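Local coordinates for protein probable ATP-dependent kinase TDA10 (Saccharomyces cerevisiae, PDB 1ODF) that probably binds ATP through a P-loop and acts as an ATP-dependent kinase whose substrate is not yet known, at residues 48-52 with 64-68; 266-272 with 284-289. One frame throughout, in Å; residues are numbered along the deposited sequence. Where two conformers were deposited one is given.

Contact 1: residues 48-52 with 64-68; sequences SIQIY and SIGYA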
# COMPACT_ATOMS: atom_id res chain seq x y z
N SER A 48 -8.39 -3.35 -5.31
CA SER A 48 -7.20 -3.98 -5.91
C SER A 48 -7.45 -5.47 -6.16
O SER A 48 -7.05 -6.01 -7.19
CB SER A 48 -5.97 -3.79 -5.01
OG SER A 48 -6.09 -4.48 -3.77
N ILE A 49 -8.12 -6.12 -5.21
CA ILE A 49 -8.44 -7.54 -5.34
C ILE A 49 -9.38 -7.76 -6.53
O ILE A 49 -9.21 -8.72 -7.30
CB ILE A 49 -9.09 -8.09 -4.04
CG1 ILE A 49 -8.04 -8.18 -2.93
CG2 ILE A 49 -9.68 -9.46 -4.28
CD1 ILE A 49 -6.94 -9.20 -3.21
N GLN A 50 -10.36 -6.87 -6.69
CA GLN A 50 -11.29 -6.97 -7.80
C GLN A 50 -10.56 -6.85 -9.13
O GLN A 50 -10.86 -7.55 -10.10
CB GLN A 50 -12.35 -5.88 -7.72
CG GLN A 50 -13.40 -6.08 -6.64
CD GLN A 50 -14.42 -4.96 -6.62
OE1 GLN A 50 -14.10 -3.82 -6.27
NE2 GLN A 50 -15.65 -5.27 -7.01
N ILE A 51 -9.59 -5.94 -9.19
CA ILE A 51 -8.83 -5.73 -10.41
C ILE A 51 -8.00 -6.98 -10.70
O ILE A 51 -7.90 -7.41 -11.86
CB ILE A 51 -7.92 -4.48 -10.28
CG1 ILE A 51 -8.80 -3.22 -10.26
CG2 ILE A 51 -6.95 -4.41 -11.43
CD1 ILE A 51 -9.76 -3.13 -11.44
N TYR A 52 -7.41 -7.56 -9.66
CA TYR A 52 -6.62 -8.78 -9.80
C TYR A 52 -7.48 -9.80 -10.54
O TYR A 52 -7.09 -10.32 -11.58
CB TYR A 52 -6.24 -9.34 -8.43
CG TYR A 52 -5.42 -10.62 -8.47
CD1 TYR A 52 -5.74 -11.70 -7.64
CD2 TYR A 52 -4.31 -10.75 -9.30
CE1 TYR A 52 -4.97 -12.86 -7.63
CE2 TYR A 52 -3.53 -11.91 -9.30
CZ TYR A 52 -3.87 -12.96 -8.46
OH TYR A 52 -3.11 -14.11 -8.43
N SER A 64 1.16 -13.51 -17.01
CA SER A 64 1.38 -13.89 -15.61
C SER A 64 1.02 -12.69 -14.72
O SER A 64 1.66 -11.64 -14.79
CB SER A 64 2.84 -14.28 -15.38
OG SER A 64 3.08 -14.55 -14.01
N ILE A 65 -0.00 -12.86 -13.89
CA ILE A 65 -0.45 -11.79 -13.00
C ILE A 65 -0.11 -12.03 -11.53
O ILE A 65 -0.48 -13.06 -10.96
CB ILE A 65 -2.00 -11.60 -13.09
CG1 ILE A 65 -2.45 -11.56 -14.56
CG2 ILE A 65 -2.40 -10.31 -12.37
CD1 ILE A 65 -1.90 -10.39 -15.36
N GLY A 66 0.58 -11.09 -10.92
CA GLY A 66 0.93 -11.22 -9.51
C GLY A 66 0.22 -10.18 -8.65
O GLY A 66 -0.13 -9.09 -9.12
N TYR A 67 0.01 -10.52 -7.39
CA TYR A 67 -0.66 -9.61 -6.47
C TYR A 67 -0.07 -9.71 -5.08
O TYR A 67 0.31 -10.79 -4.63
CB TYR A 67 -2.16 -9.92 -6.40
CG TYR A 67 -2.92 -9.07 -5.40
CD1 TYR A 67 -2.80 -9.31 -4.02
CD2 TYR A 67 -3.71 -8.01 -5.82
CE1 TYR A 67 -3.45 -8.49 -3.09
CE2 TYR A 67 -4.37 -7.19 -4.90
CZ TYR A 67 -4.23 -7.43 -3.54
OH TYR A 67 -4.88 -6.61 -2.64
N ALA A 68 0.01 -8.57 -4.40
CA ALA A 68 0.52 -8.55 -3.04
C ALA A 68 0.13 -7.27 -2.32
O ALA A 68 -0.04 -6.22 -2.94
CB ALA A 68 2.05 -8.70 -3.05
O HOH W 1 -0.44 -13.47 -6.90
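Two tyrosines, Tyr52 and Tyr67, form the apolar centre where the P-loop helix 44-59 packs on edge strand 65-69 of the mixed, mostly parallel core sheet, in the manner of P-loop kinases. Short-segment axes approach to 9.6 Å at 164°, so helix and strand run nearly antiparallel, as expected when a helix returns a chain between parallel strands. Tyr67 CB sits over the Tyr52 ring, 3.7 Å from its centroid and 13° off the normal, a CH-pi contact; the ring planes themselves meet obliquely at 44°. Ile65 CG2 meets the ring edge, 3.6 Å from Tyr52 CD2. Ile49 CD1 lies over a face of the Tyr67 ring, 3.7 Å from the centroid. Further out, polar groups take over. A water lies 3.1 Å from Tyr52 OH and accepts from Tyr67 N at 3.0 Å, joining helix side chain to strand backbone. Near the predicted ATP-binding Ser45, whose carbonyl is hydrogen-bonded to Ser48 OG, Tyr67 OH donates to Ser48 OG at 2.7 Å.

Contact 2: residues 266-272 with 284-289; sequences GSIATLT and TKTRCI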
# COMPACT_ATOMS: atom_id res chain seq x y z
N GLY A 266 2.08 6.51 -10.34
CA GLY A 266 2.37 5.73 -11.53
C GLY A 266 3.36 6.46 -12.42
O GLY A 266 3.22 7.67 -12.63
N SER A 267 4.34 5.74 -12.95
CA SER A 267 5.33 6.36 -13.83
C SER A 267 4.75 6.64 -15.23
O SER A 267 5.18 7.57 -15.91
CB SER A 267 6.58 5.48 -13.96
OG SER A 267 6.35 4.38 -14.82
N ILE A 268 3.78 5.84 -15.66
CA ILE A 268 3.19 6.04 -16.98
C ILE A 268 1.94 6.91 -16.89
O ILE A 268 1.81 7.89 -17.63
CB ILE A 268 2.80 4.71 -17.62
CG1 ILE A 268 4.04 3.82 -17.76
CG2 ILE A 268 2.13 4.97 -18.96
CD1 ILE A 268 3.74 2.41 -18.18
N ALA A 269 1.03 6.56 -16.00
CA ALA A 269 -0.20 7.33 -15.82
C ALA A 269 -0.74 7.05 -14.42
O ALA A 269 -0.42 6.03 -13.80
CB ALA A 269 -1.24 6.95 -16.88
N THR A 270 -1.55 7.98 -13.92
CA THR A 270 -2.14 7.84 -12.60
C THR A 270 -3.59 8.30 -12.59
O THR A 270 -3.95 9.34 -13.17
CB THR A 270 -1.38 8.67 -11.54
OG1 THR A 270 -0.03 8.19 -11.42
CG2 THR A 270 -2.06 8.53 -10.17
N LEU A 271 -4.43 7.50 -11.94
CA LEU A 271 -5.84 7.81 -11.79
C LEU A 271 -6.05 8.20 -10.34
O LEU A 271 -5.73 7.42 -9.43
CB LEU A 271 -6.71 6.59 -12.13
CG LEU A 271 -8.19 6.67 -11.69
CD1 LEU A 271 -8.91 7.72 -12.50
CD2 LEU A 271 -8.86 5.30 -11.89
N THR A 272 -6.57 9.40 -10.10
CA THR A 272 -6.84 9.85 -8.74
C THR A 272 -8.35 9.95 -8.53
O THR A 272 -9.07 10.55 -9.33
CB THR A 272 -6.18 11.22 -8.42
OG1 THR A 272 -4.76 11.13 -8.54
CG2 THR A 272 -6.52 11.65 -6.99
N THR A 284 -12.74 12.99 -10.12
CA THR A 284 -11.80 12.08 -10.76
C THR A 284 -10.81 12.85 -11.62
O THR A 284 -11.14 13.91 -12.16
CB THR A 284 -12.55 11.06 -11.62
OG1 THR A 284 -13.12 10.06 -10.76
CG2 THR A 284 -11.63 10.39 -12.61
N LYS A 285 -9.60 12.32 -11.74
CA LYS A 285 -8.57 12.94 -12.56
C LYS A 285 -7.53 11.91 -13.02
O LYS A 285 -7.04 11.08 -12.24
CB LYS A 285 -7.89 14.07 -11.79
CG LYS A 285 -7.06 15.01 -12.65
CD LYS A 285 -6.59 16.22 -11.85
CE LYS A 285 -5.86 17.24 -12.73
NZ LYS A 285 -4.61 16.71 -13.35
N THR A 286 -7.22 11.95 -14.31
CA THR A 286 -6.24 11.05 -14.90
C THR A 286 -5.08 11.85 -15.46
O THR A 286 -5.25 12.64 -16.38
CB THR A 286 -6.86 10.22 -16.03
OG1 THR A 286 -7.80 9.30 -15.47
CG2 THR A 286 -5.77 9.44 -16.77
N ARG A 287 -3.91 11.63 -14.88
CA ARG A 287 -2.72 12.32 -15.35
C ARG A 287 -1.82 11.34 -16.08
O ARG A 287 -1.44 10.31 -15.53
CB ARG A 287 -1.94 12.92 -14.17
CG ARG A 287 -0.77 13.79 -14.61
CD ARG A 287 0.39 13.74 -13.63
NE ARG A 287 1.55 14.46 -14.14
CZ ARG A 287 2.79 14.33 -13.67
NH1 ARG A 287 3.78 15.04 -14.21
NH2 ARG A 287 3.05 13.49 -12.68
N CYS A 288 -1.50 11.65 -17.33
CA CYS A 288 -0.62 10.78 -18.11
C CYS A 288 0.69 11.52 -18.33
O CYS A 288 0.83 12.30 -19.27
CB CYS A 288 -1.25 10.44 -19.45
SG CYS A 288 -0.22 9.32 -20.40
N ILE A 289 1.65 11.27 -17.44
CA ILE A 289 2.97 11.91 -17.46
C ILE A 289 3.54 12.33 -18.82
O ILE A 289 4.04 11.50 -19.60
CB ILE A 289 4.00 11.06 -16.69
CG1 ILE A 289 3.56 10.93 -15.23
CG2 ILE A 289 5.38 11.70 -16.78
CD1 ILE A 289 4.54 10.22 -14.33
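Four backbone hydrogen bonds tie residues 270-272 to 285-287. Thr270 N donates to Arg287 O at 2.8 Å and Arg287 N returns to Thr270 O at 2.9 Å; two residues on, Thr272 N reaches Lys285 O at 2.8 Å, almost linear at 176°, and Lys285 N reaches Thr272 O at 3.0 Å. Thr270-Arg287 and Thr272-Lys285 are thus hydrogen-bonded antiparallel pairs, with CA atoms 5.3 and 5.2 Å apart, while Leu271-Thr286 between them is a non-hydrogen-bonded pair whose CA atoms close to 4.5 Å. CA-H...O contacts supplement this ladder: Thr286 CA lies 3.3 Å from Thr270 O, and Leu271 CA 3.5 Å from Lys285 O.

With axes 4.8 Å apart at 173°, the strands form a C-terminal beta hairpin, whose second strand is the antiparallel edge of an otherwise parallel core sheet. Strand 269-275 also bonds through its backbone to strand 204-211, leaving 281-287 outermost.

The sheet faces differ in chemistry. Thr270, Thr272, Lys285 and Arg287 share one; there Lys285 NZ forms a salt bridge with the carboxylate of Glu263, whose backbone carbonyl accepts from Arg287 NH2. On the other, Leu271 CD1 packs 3.8 Å from Thr284 CG2 and 3.5 Å from Thr286 OG1, and Leu271 also touches Phe15 of helix 8-24. Beyond the ladder, Gly266 N donates to Thr270 OG1 at 2.9 Å, folding the incoming loop against the strand. Ile289 packs against this loop, its CD1 3.2 Å from Ser267 O and 3.3 Å from Gly266 O.

Contacts 1 and 2 reach opposite edges of the same six-stranded sheet, strand 65-69 bounding one side and strand 281-287 the other; their centres are 19 Å apart and their nearest atoms about 8 Å. Both are partly buried, but 3 of 6 touching residues are buried in contact 1 against 4 of 13 in contact 2. Contact 1 joins a helix to a strand mainly through side chains, with 296 Å² covered, whereas contact 2 joins neighbouring strands mainly through backbone and covers 458 Å². Helix 8-24 connects their surroundings: Ile51 touches it from the P-loop helix, and Ala269, Leu271 and Cys288 from the hairpin. Contact 1 lies closer to the predicted ATP site: Ser48's side chain is about 5 Å from Ser45's, Thr272's about 10 Å from Gly38.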